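Local structure of StiE protein (Stigmatella aurantiaca, 6ECX) at residues Val42-Val47 and Gln73-Arg78; Ile53-Arg58 and Glu67-Ala72; Glu272-Ala277 and Gly281-Val286. The protein is a polyketide synthase module whose O-methyltransferase domain, the piece described here, binds S-adenosylmethionine and probably methylates an oxygen of the growing polyketide. All coordinates share one frame; numbering follows the deposited sequence.

Overall arrangement
Contacts 1 and 2 share helix 64-80. Contact 2 is nested within the chain loop that contact 1 closes, and Val42 of contact 1 joins Ala72 of contact 2 through a backbone hydrogen bond. Contact 1 is only partly buried: charged residues line its outer side, and the turn carrying Arg77 reaches S-adenosylmethionine. Contact 2 is buried and purely apolar across its interface, with one leucine methyl meeting two residues of helix 52-57. Contact 3, also mainly buried, lies later in the chain, where two weak backbone bonds and a small aliphatic cluster link the end of a helix to the strand that follows. It meets contact 1 where Tyr285 packs on Leu76 but does not touch contact 2.

Contact 1 (Val42-Val47 and Gln73-Arg78); sequences VFQEIV and QRELRR. With SAM (S-adenosylmethionine), chain B.
Glu75, whose CG packs against Val42, carries its carboxylate on to the edge of the Arg78 guanidinium, on a helix of this class I, Rossmann-like methyltransferase fold. The pair is a bidentate, side-on salt bridge made of two nearly straight hydrogen bonds, close to the guanidinium plane. NE of Arg78 reaches Glu75 OE1 at 2.8 Å, from the syn side but 30° out of the carboxylate plane, while NH2 of Arg78 lies 3.0 Å from Glu75 OE2, on that oxygen's syn lone pair. Tyr315 adds a hydroxyl at OE2, so that oxygen is held twice. The Arg77 guanidinium presents its edge to the cofactor: its NH2 comes within 2.9 Å of the carboxylate oxygen O of S-adenosylmethionine. Asp102 forms a salt bridge with the same NH2, and Phe37 contributes a cation-pi contact. Helix 64-80 thus has one flank at the cofactor pocket and another beneath the 42-47 loop.

The loop side of the interface is aliphatic. Val42 points into the helix and straddles two consecutive residues. With chi1 at 168°, its CG1 stands opposite the backbone N and lies against Glu75 CG at 3.7 Å; CG2, beside that N, turns to Leu76, touching CA at 3.9 Å. Glu75 thus plays two parts, its methylene packing under the valine and its charged end running outward after the bend at chi2 (68°). Leu76 is buried and also touches Tyr285 and Leu287 of strand 283-292, so it sits between the loop valine and the sheet. At the exposed margin, Gln44 OE1 makes a weak hydrogen bond to Arg68, while its NE2 lies loosely 4.4 Å from Glu75 CD. Deeper in, CG2 of Val42 lies 4.0 Å from CD1 of Leu76, methyl to methyl.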
loop_
_atom_site.group_PDB
_atom_site.type_symbol
_atom_site.label_atom_id
_atom_site.label_comp_id
_atom_site.label_asym_id
_atom_site.label_seq_id
_atom_site.Cartn_x
_atom_site.Cartn_y
_atom_site.Cartn_z
ATOM N N VAL A 42 -0.745 11.211 3.696
ATOM C CA VAL A 42 -1.227 12.309 2.864
ATOM C C VAL A 42 -1.148 13.614 3.652
ATOM O O VAL A 42 -1.927 13.845 4.583
ATOM C CB VAL A 42 -2.656 12.033 2.367
ATOM C CG1 VAL A 42 -3.286 13.271 1.748
ATOM C CG2 VAL A 42 -2.653 10.882 1.370
ATOM N N PHE A 43 -0.192 14.463 3.291
ATOM C CA PHE A 43 -0.136 15.843 3.763
ATOM C C PHE A 43 -0.791 16.713 2.696
ATOM O O PHE A 43 -0.256 16.855 1.593
ATOM C CB PHE A 43 1.304 16.294 4.014
ATOM C CG PHE A 43 1.843 15.942 5.384
ATOM C CD1 PHE A 43 1.676 14.679 5.914
ATOM C CD2 PHE A 43 2.549 16.876 6.126
ATOM C CE1 PHE A 43 2.179 14.356 7.165
ATOM C CE2 PHE A 43 3.059 16.548 7.377
ATOM C CZ PHE A 43 2.868 15.293 7.896
ATOM N N GLN A 44 -1.953 17.292 3.021
ATOM C CA GLN A 44 -2.638 18.137 2.046
ATOM C C GLN A 44 -1.774 19.334 1.668
ATOM O O GLN A 44 -1.782 19.779 0.511
ATOM C CB GLN A 44 -3.997 18.593 2.590
ATOM C CG GLN A 44 -4.953 17.462 2.975
ATOM C CD GLN A 44 -4.839 17.066 4.441
ATOM O OE1 GLN A 44 -3.819 17.313 5.088
ATOM N NE2 GLN A 44 -5.897 16.456 4.972
ATOM N N GLU A 45 -1.012 19.858 2.627
ATOM C CA GLU A 45 -0.046 20.920 2.383
ATOM C C GLU A 45 1.227 20.626 3.168
ATOM O O GLU A 45 1.222 19.864 4.139
ATOM C CB GLU A 45 -0.592 22.306 2.778
ATOM C CG GLU A 45 -1.737 22.818 1.915
ATOM C CD GLU A 45 -1.339 23.028 0.461
ATOM O OE1 GLU A 45 -0.135 23.253 0.200
ATOM O OE2 GLU A 45 -2.229 22.961 -0.418
ATOM N N ILE A 46 2.330 21.230 2.720
ATOM C CA ILE A 46 3.548 21.237 3.520
ATOM C C ILE A 46 3.256 21.924 4.847
ATOM O O ILE A 46 2.662 23.008 4.886
ATOM C CB ILE A 46 4.684 21.944 2.761
ATOM C CG1 ILE A 46 5.137 21.101 1.563
ATOM C CG2 ILE A 46 5.850 22.290 3.709
ATOM C CD1 ILE A 46 5.960 21.881 0.554
ATOM N N VAL A 47 3.645 21.289 5.944
ATOM C CA VAL A 47 3.512 21.927 7.247
ATOM C C VAL A 47 4.918 22.293 7.725
ATOM O O VAL A 47 5.742 21.402 7.988
ATOM C CB VAL A 47 2.761 21.041 8.252
ATOM C CG1 VAL A 47 1.285 20.935 7.856
ATOM C CG2 VAL A 47 3.343 19.674 8.298
ATOM N N GLN A 73 -1.617 9.216 7.859
ATOM C CA GLN A 73 -1.694 7.814 7.482
ATOM C C GLN A 73 -3.139 7.339 7.455
ATOM O O GLN A 73 -3.521 6.561 6.572
ATOM C CB GLN A 73 -0.866 6.958 8.443
ATOM C CG GLN A 73 0.652 7.125 8.275
ATOM C CD GLN A 73 1.439 6.464 9.395
ATOM O OE1 GLN A 73 1.096 6.600 10.567
ATOM N NE2 GLN A 73 2.490 5.734 9.036
ATOM N N ARG A 74 -3.945 7.785 8.426
ATOM C CA ARG A 74 -5.375 7.507 8.385
ATOM C C ARG A 74 -6.021 8.128 7.149
ATOM O O ARG A 74 -6.925 7.534 6.543
ATOM C CB ARG A 74 -6.043 8.012 9.663
ATOM C CG ARG A 74 -5.740 7.147 10.872
ATOM C CD ARG A 74 -6.636 7.491 12.051
ATOM N NE ARG A 74 -6.217 8.719 12.719
ATOM C CZ ARG A 74 -5.250 8.775 13.632
ATOM N NH1 ARG A 74 -4.599 7.673 13.982
ATOM N NH2 ARG A 74 -4.932 9.931 14.189
ATOM N N GLU A 75 -5.556 9.311 6.747
ATOM C CA GLU A 75 -6.099 9.957 5.556
ATOM C C GLU A 75 -5.772 9.168 4.287
ATOM O O GLU A 75 -6.610 9.054 3.384
ATOM C CB GLU A 75 -5.562 11.384 5.464
ATOM C CG GLU A 75 -5.876 12.102 4.156
ATOM C CD GLU A 75 -7.353 12.420 3.967
ATOM O OE1 GLU A 75 -8.161 12.152 4.885
ATOM O OE2 GLU A 75 -7.695 12.949 2.884
ATOM N N LEU A 76 -4.553 8.627 4.191
ATOM C CA LEU A 76 -4.236 7.739 3.076
ATOM C C LEU A 76 -5.219 6.573 3.022
ATOM O O LEU A 76 -5.756 6.238 1.957
ATOM C CB LEU A 76 -2.800 7.229 3.210
ATOM C CG LEU A 76 -2.344 6.253 2.128
ATOM C CD1 LEU A 76 -1.858 7.016 0.907
ATOM C CD2 LEU A 76 -1.234 5.391 2.677
ATOM N N ARG A 77 -5.497 5.974 4.186
ATOM C CA ARG A 77 -6.447 4.870 4.266
ATOM C C ARG A 77 -7.864 5.303 3.881
ATOM O O ARG A 77 -8.589 4.550 3.219
ATOM C CB ARG A 77 -6.458 4.299 5.680
ATOM C CG ARG A 77 -5.697 3.001 5.852
ATOM C CD ARG A 77 -4.223 3.252 5.929
ATOM N NE ARG A 77 -3.451 2.012 5.982
ATOM C CZ ARG A 77 -2.124 1.980 6.014
ATOM N NH1 ARG A 77 -1.447 3.121 5.998
ATOM N NH2 ARG A 77 -1.481 0.823 6.056
ATOM N N ARG A 78 -8.294 6.486 4.339
ATOM C CA ARG A 78 -9.628 6.978 4.006
ATOM C C ARG A 78 -9.818 7.020 2.495
ATOM O O ARG A 78 -10.832 6.546 1.975
ATOM C CB ARG A 78 -9.864 8.363 4.625
ATOM C CG ARG A 78 -11.319 8.859 4.527
ATOM C CD ARG A 78 -11.478 10.269 5.111
ATOM N NE ARG A 78 -10.778 11.261 4.295
ATOM C CZ ARG A 78 -11.351 11.972 3.329
ATOM N NH1 ARG A 78 -12.642 11.812 3.064
ATOM N NH2 ARG A 78 -10.633 12.836 2.624
HETATM N N SAM B . 0.556 -3.403 4.092
HETATM C CA SAM B . 1.277 -3.146 5.332
HETATM C C SAM B . 1.109 -1.696 5.766
HETATM O O SAM B . 0.647 -0.884 4.970
HETATM O OXT SAM B . 1.416 -1.303 6.896
HETATM C CB SAM B . 2.748 -3.480 5.160
HETATM C CG SAM B . 3.404 -2.849 3.938
HETATM S SD SAM B . 5.191 -3.153 3.963
HETATM C CE SAM B . 5.801 -1.671 3.118
HETATM C "C5'" SAM B . 5.379 -4.514 2.784
HETATM C "C4'" SAM B . 4.828 -5.839 3.317
HETATM O "O4'" SAM B . 4.705 -6.821 2.299
HETATM C "C3'" SAM B . 5.660 -6.495 4.413
HETATM O "O3'" SAM B . 4.739 -6.893 5.413
HETATM C "C2'" SAM B . 6.248 -7.742 3.765
HETATM O "O2'" SAM B . 6.446 -8.824 4.653
HETATM C "C1'" SAM B . 5.150 -8.081 2.767
HETATM N N9 SAM B . 5.550 -8.923 1.622
HETATM C C8 SAM B . 6.547 -8.648 0.718
HETATM N N7 SAM B . 6.576 -9.645 -0.205
HETATM C C5 SAM B . 5.624 -10.555 0.098
HETATM C C6 SAM B . 5.229 -11.740 -0.496
HETATM N N6 SAM B . 5.834 -12.192 -1.593
HETATM N N1 SAM B . 4.188 -12.474 0.051
HETATM C C2 SAM B . 3.538 -12.024 1.177
HETATM N N3 SAM B . 3.939 -10.840 1.759
HETATM C C4 SAM B . 4.964 -10.113 1.241
#

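Contact 2 (Ile53-Arg58 and Glu67-Ala72)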
loop_
_atom_site.group_PDB
_atom_site.type_symbol
_atom_site.label_atom_id
_atom_site.label_comp_id
_atom_site.label_asym_id
_atom_site.label_seq_id
_atom_site.Cartn_x
_atom_site.Cartn_y
_atom_site.Cartn_z
ATOM N N ILE A 53 11.476 12.418 8.987
ATOM C CA ILE A 53 12.639 11.626 9.370
ATOM C C ILE A 53 12.808 11.623 10.889
ATOM O O ILE A 53 13.079 10.578 11.487
ATOM C CB ILE A 53 13.898 12.128 8.627
ATOM C CG1 ILE A 53 15.004 11.073 8.654
ATOM C CG2 ILE A 53 14.407 13.464 9.160
ATOM C CD1 ILE A 53 14.695 9.903 7.748
ATOM N N ARG A 54 12.602 12.770 11.543
ATOM C CA ARG A 54 12.747 12.811 12.996
ATOM C C ARG A 54 11.600 12.075 13.678
ATOM O O ARG A 54 11.808 11.379 14.680
ATOM C CB ARG A 54 12.832 14.262 13.492
ATOM C CG ARG A 54 14.077 15.007 13.045
ATOM C CD ARG A 54 14.149 16.433 13.592
ATOM N NE ARG A 54 15.537 16.902 13.606
ATOM C CZ ARG A 54 15.923 18.157 13.820
ATOM N NH1 ARG A 54 15.034 19.116 14.035
ATOM N NH2 ARG A 54 17.213 18.458 13.804
ATOM N N THR A 55 10.386 12.205 13.143
ATOM C CA THR A 55 9.235 11.550 13.754
ATOM C C THR A 55 9.380 10.033 13.730
ATOM O O THR A 55 9.068 9.355 14.718
ATOM C CB THR A 55 7.949 11.974 13.040
ATOM O OG1 THR A 55 7.714 13.368 13.273
ATOM C CG2 THR A 55 6.767 11.174 13.553
ATOM N N VAL A 56 9.872 9.483 12.618
ATOM C CA VAL A 56 9.946 8.036 12.466
ATOM C C VAL A 56 11.023 7.411 13.352
ATOM O O VAL A 56 10.926 6.227 13.693
ATOM C CB VAL A 56 10.147 7.703 10.972
ATOM C CG1 VAL A 56 10.397 6.220 10.751
ATOM C CG2 VAL A 56 8.926 8.127 10.193
ATOM N N PHE A 57 12.025 8.179 13.781
ATOM C CA PHE A 57 13.153 7.618 14.518
ATOM C C PHE A 57 13.127 7.896 16.012
ATOM O O PHE A 57 13.426 6.997 16.801
ATOM C CB PHE A 57 14.466 8.131 13.933
ATOM C CG PHE A 57 14.842 7.465 12.651
ATOM C CD1 PHE A 57 15.790 6.459 12.635
ATOM C CD2 PHE A 57 14.231 7.825 11.463
ATOM C CE1 PHE A 57 16.135 5.838 11.457
ATOM C CE2 PHE A 57 14.571 7.209 10.281
ATOM C CZ PHE A 57 15.528 6.213 10.281
ATOM N N ARG A 58 12.782 9.112 16.432
ATOM C CA ARG A 58 12.639 9.450 17.846
ATOM C C ARG A 58 11.201 9.871 18.137
ATOM O O ARG A 58 10.936 11.051 18.405
ATOM C CB ARG A 58 13.612 10.554 18.257
ATOM C CG ARG A 58 15.075 10.146 18.252
ATOM C CD ARG A 58 15.941 11.247 18.856
ATOM N NE ARG A 58 15.926 12.462 18.044
ATOM C CZ ARG A 58 17.014 13.103 17.631
ATOM N NH1 ARG A 58 18.223 12.662 17.968
ATOM N NH2 ARG A 58 16.895 14.199 16.892
ATOM N N GLU A 67 1.653 12.520 16.072
ATOM C CA GLU A 67 0.219 12.439 15.827
ATOM C C GLU A 67 -0.148 13.014 14.462
ATOM O O GLU A 67 -1.126 12.567 13.851
ATOM C CB GLU A 67 -0.540 13.144 16.954
ATOM C CG GLU A 67 -0.361 12.462 18.315
ATOM C CD GLU A 67 -0.789 13.330 19.491
ATOM O OE1 GLU A 67 -1.223 14.479 19.260
ATOM O OE2 GLU A 67 -0.688 12.864 20.650
ATOM N N ARG A 68 0.628 13.980 13.957
ATOM C CA ARG A 68 0.380 14.500 12.612
ATOM C C ARG A 68 0.630 13.431 11.557
ATOM O O ARG A 68 -0.140 13.302 10.598
ATOM C CB ARG A 68 1.249 15.728 12.346
ATOM C CG ARG A 68 0.976 16.429 11.028
ATOM C CD ARG A 68 -0.449 16.969 10.956
ATOM N NE ARG A 68 -0.693 17.671 9.697
ATOM C CZ ARG A 68 -1.254 17.111 8.632
ATOM N NH1 ARG A 68 -1.634 15.839 8.681
ATOM N NH2 ARG A 68 -1.438 17.818 7.522
ATOM N N LEU A 69 1.696 12.646 11.725
ATOM C CA LEU A 69 1.943 11.543 10.804
ATOM C C LEU A 69 0.830 10.496 10.888
ATOM O O LEU A 69 0.388 9.964 9.861
ATOM C CB LEU A 69 3.307 10.926 11.094
ATOM C CG LEU A 69 3.681 9.724 10.233
ATOM C CD1 LEU A 69 3.618 10.075 8.754
ATOM C CD2 LEU A 69 5.072 9.241 10.626
ATOM N N ALA A 70 0.350 10.201 12.101
ATOM C CA ALA A 70 -0.747 9.244 12.237
ATOM C C ALA A 70 -1.998 9.741 11.524
ATOM O O ALA A 70 -2.683 8.967 10.844
ATOM C CB ALA A 70 -1.039 8.973 13.712
ATOM N N VAL A 71 -2.300 11.035 11.659
ATOM C CA VAL A 71 -3.432 11.626 10.951
ATOM C C VAL A 71 -3.290 11.411 9.449
ATOM O O VAL A 71 -4.233 10.985 8.769
ATOM C CB VAL A 71 -3.550 13.122 11.297
ATOM C CG1 VAL A 71 -4.503 13.827 10.341
ATOM C CG2 VAL A 71 -4.001 13.295 12.735
ATOM N N ALA A 72 -2.105 11.705 8.909
ATOM C CA ALA A 72 -1.910 11.609 7.466
ATOM C C ALA A 72 -1.944 10.167 6.985
ATOM O O ALA A 72 -2.233 9.914 5.808
ATOM C CB ALA A 72 -0.587 12.264 7.063
#
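Thr55 and Val56 converge on one methyl group of Leu69, joining helix 52-57 to helix 64-80, two consecutive helices linked by a short connection ahead of the first strand of the Rossmann-like methyltransferase sheet. Followed along the chain, the first helix divides its duties. Ile53 and Arg54 lean on Gln250 of helix 247-255, away from the interface described here. Their backbone carbonyls receive bonds from the residues that follow: Phe57 N makes a weak one to Ile53 O, and Arg58 N a normal one to Arg54 O at 3.0 Å.

Thr55 is the first residue to face the other helix, and it separates its two branches by chemistry. At a chi1 of -66° the hydroxyl OG1 sits beside the threonine's own backbone N and bonds to the carbonyl oxygen of Ser51, one turn earlier. CG2 is left projecting opposite that N, and it meets Leu69 CD2 at 3.9 Å. The polar atom is therefore satisfied by a carbonyl just ahead of its own helix while the methyl serves the interface. The two side chains lie alongside one another, running in opposite directions, and bridge a CA-to-CA separation of 7.9 Å between Thr55 and Leu69.

Val56 comes next and approaches more from the flank, its axis at a slant to that of Leu69. Phe57 then turns to helix 247-255 and to Phe268, so successive residues of this short helix serve different neighbours.

On the facing helix, Leu69 does all the touching. Its CG is anti to the backbone N (chi1 178°), and CD2 continues the chain outward, anti to CA, to meet both the Thr55 and Val56 methyls; Trp40 packs on the same leucine. The second of its methyl contacts is Val56 CG2 to Leu69 CD2, at 4.0 Å.

Contact 3 (Glu272-Ala277 and Gly281-Val286)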
loop_
_atom_site.group_PDB
_atom_site.type_symbol
_atom_site.label_atom_id
_atom_site.label_comp_id
_atom_site.label_asym_id
_atom_site.label_seq_id
_atom_site.Cartn_x
_atom_site.Cartn_y
_atom_site.Cartn_z
ATOM N N GLU A 272 14.696 9.690 -0.426
ATOM C CA GLU A 272 14.851 11.023 -1.001
ATOM C C GLU A 272 14.797 10.984 -2.528
ATOM O O GLU A 272 14.311 11.935 -3.152
ATOM C CB GLU A 272 16.154 11.674 -0.516
ATOM C CG GLU A 272 17.421 11.156 -1.181
ATOM C CD GLU A 272 18.696 11.711 -0.564
ATOM O OE1 GLU A 272 18.643 12.783 0.076
ATOM O OE2 GLU A 272 19.757 11.070 -0.722
ATOM N N ASN A 273 15.280 9.901 -3.148
ATOM C CA ASN A 273 15.145 9.766 -4.596
ATOM C C ASN A 273 13.687 9.598 -4.999
ATOM O O ASN A 273 13.294 9.986 -6.105
ATOM C CB ASN A 273 15.970 8.585 -5.097
ATOM C CG ASN A 273 17.445 8.761 -4.837
ATOM O OD1 ASN A 273 17.965 9.875 -4.886
ATOM N ND2 ASN A 273 18.129 7.661 -4.547
ATOM N N VAL A 274 12.873 9.021 -4.118
ATOM C CA VAL A 274 11.444 8.952 -4.382
ATOM C C VAL A 274 10.822 10.344 -4.299
ATOM O O VAL A 274 9.909 10.675 -5.065
ATOM C CB VAL A 274 10.786 7.943 -3.423
ATOM C CG1 VAL A 274 9.268 8.068 -3.438
ATOM C CG2 VAL A 274 11.185 6.519 -3.810
ATOM N N TYR A 275 11.329 11.196 -3.398
ATOM C CA TYR A 275 10.818 12.563 -3.301
ATOM C C TYR A 275 10.991 13.313 -4.617
ATOM O O TYR A 275 10.034 13.892 -5.147
ATOM C CB TYR A 275 11.511 13.327 -2.166
ATOM C CG TYR A 275 11.056 14.772 -2.076
ATOM C CD1 TYR A 275 9.909 15.113 -1.361
ATOM C CD2 TYR A 275 11.744 15.787 -2.735
ATOM C CE1 TYR A 275 9.470 16.422 -1.289
ATOM C CE2 TYR A 275 11.311 17.103 -2.676
ATOM C CZ TYR A 275 10.176 17.411 -1.948
ATOM O OH TYR A 275 9.739 18.712 -1.878
ATOM N N LYS A 276 12.218 13.333 -5.146
ATOM C CA LYS A 276 12.473 13.973 -6.435
ATOM C C LYS A 276 11.602 13.370 -7.532
ATOM O O LYS A 276 10.965 14.091 -8.312
ATOM C CB LYS A 276 13.953 13.838 -6.792
ATOM C CG LYS A 276 14.413 14.791 -7.876
ATOM C CD LYS A 276 15.932 14.893 -7.900
ATOM C CE LYS A 276 16.382 16.257 -8.392
ATOM N NZ LYS A 276 17.868 16.418 -8.365
ATOM N N ALA A 277 11.561 12.041 -7.602
ATOM C CA ALA A 277 10.796 11.385 -8.652
ATOM C C ALA A 277 9.319 11.756 -8.570
ATOM O O ALA A 277 8.662 11.952 -9.597
ATOM C CB ALA A 277 10.993 9.872 -8.560
ATOM N N GLY A 281 7.302 14.102 -11.317
ATOM C CA GLY A 281 6.345 13.365 -12.112
ATOM C C GLY A 281 6.888 12.110 -12.751
ATOM O O GLY A 281 6.187 11.491 -13.565
ATOM N N LEU A 282 8.110 11.703 -12.402
ATOM C CA LEU A 282 8.690 10.505 -12.998
ATOM C C LEU A 282 7.921 9.257 -12.586
ATOM O O LEU A 282 7.747 8.331 -13.386
ATOM C CB LEU A 282 10.158 10.384 -12.600
ATOM C CG LEU A 282 11.028 11.613 -12.893
ATOM C CD1 LEU A 282 12.498 11.285 -12.693
ATOM C CD2 LEU A 282 10.778 12.144 -14.298
ATOM N N ILE A 283 7.477 9.204 -11.330
ATOM C CA ILE A 283 6.633 8.125 -10.843
ATOM C C ILE A 283 5.436 8.742 -10.133
ATOM O O ILE A 283 5.430 9.927 -9.777
ATOM C CB ILE A 283 7.394 7.160 -9.908
ATOM C CG1 ILE A 283 7.848 7.889 -8.646
ATOM C CG2 ILE A 283 8.607 6.558 -10.627
ATOM C CD1 ILE A 283 8.798 7.075 -7.786
ATOM N N SER A 284 4.410 7.919 -9.946
ATOM C CA SER A 284 3.185 8.330 -9.288
ATOM C C SER A 284 2.871 7.331 -8.192
ATOM O O SER A 284 3.052 6.123 -8.372
ATOM C CB SER A 284 2.007 8.416 -10.275
ATOM O OG SER A 284 2.229 9.471 -11.187
ATOM N N TYR A 285 2.445 7.846 -7.046
ATOM C CA TYR A 285 1.954 7.014 -5.964
ATOM C C TYR A 285 0.440 6.983 -6.092
ATOM O O TYR A 285 -0.218 8.023 -5.975
ATOM C CB TYR A 285 2.386 7.568 -4.615
ATOM C CG TYR A 285 2.110 6.659 -3.452
ATOM C CD1 TYR A 285 0.900 6.713 -2.785
ATOM C CD2 TYR A 285 3.062 5.757 -3.004
ATOM C CE1 TYR A 285 0.637 5.908 -1.709
ATOM C CE2 TYR A 285 2.802 4.929 -1.922
ATOM C CZ TYR A 285 1.585 5.019 -1.280
ATOM O OH TYR A 285 1.308 4.224 -0.204
ATOM N N VAL A 286 -0.107 5.811 -6.365
ATOM C CA VAL A 286 -1.470 5.706 -6.879
ATOM C C VAL A 286 -2.277 4.794 -5.973
ATOM O O VAL A 286 -1.779 3.762 -5.512
ATOM C CB VAL A 286 -1.475 5.189 -8.333
ATOM C CG1 VAL A 286 -2.904 4.965 -8.802
ATOM C CG2 VAL A 286 -0.744 6.190 -9.250
#
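Ala277 O gathers the amides of the chain that turns back over it. Leu282 N approaches to 2.9 Å, but with a strongly bent N-H...O angle of 127°, so the bond is weak in spite of its shortness. Ile283 N is the converse case: nearly straight at 166°, yet 3.5 Å from Ala277 O and also weak. One carbonyl of the last helical turn is thus shared by two successive residues, one bond losing in direction and the other in length. Gly281, with its positive phi, closes helix 263-280 in a Schellman motif.

Around this polar centre the packing is aliphatic. Ile283 directs CG1 into the position between its backbone N and carbonyl carbon (chi1 64°), then extends almost straight, laying CD1 against Ala277 CB at 3.6 Å. The same CD1 brushes Val274 CG1, one helical turn back, at 4.5 Å. Leu282 sits nearer the solvent, its CB 3.7 Å from Ala277 O, the oxygen its own N engages. Ile11, Ile12 and Phe15 of helix 11-19 pack on this group, and Phe194 of strand 187-196 meets Ile283.

Beyond Ile283 the chain runs into strand 283-292. Helix 263-280 is the last of three helices, after 235-242 and 247-255, that form an insertion between the sixth and seventh strands. The seventh strand itself, antiparallel and lying between 187-196 and 226-233 in the order 5-7-6, is the hallmark of the class I methyltransferase Rossmann-like fold.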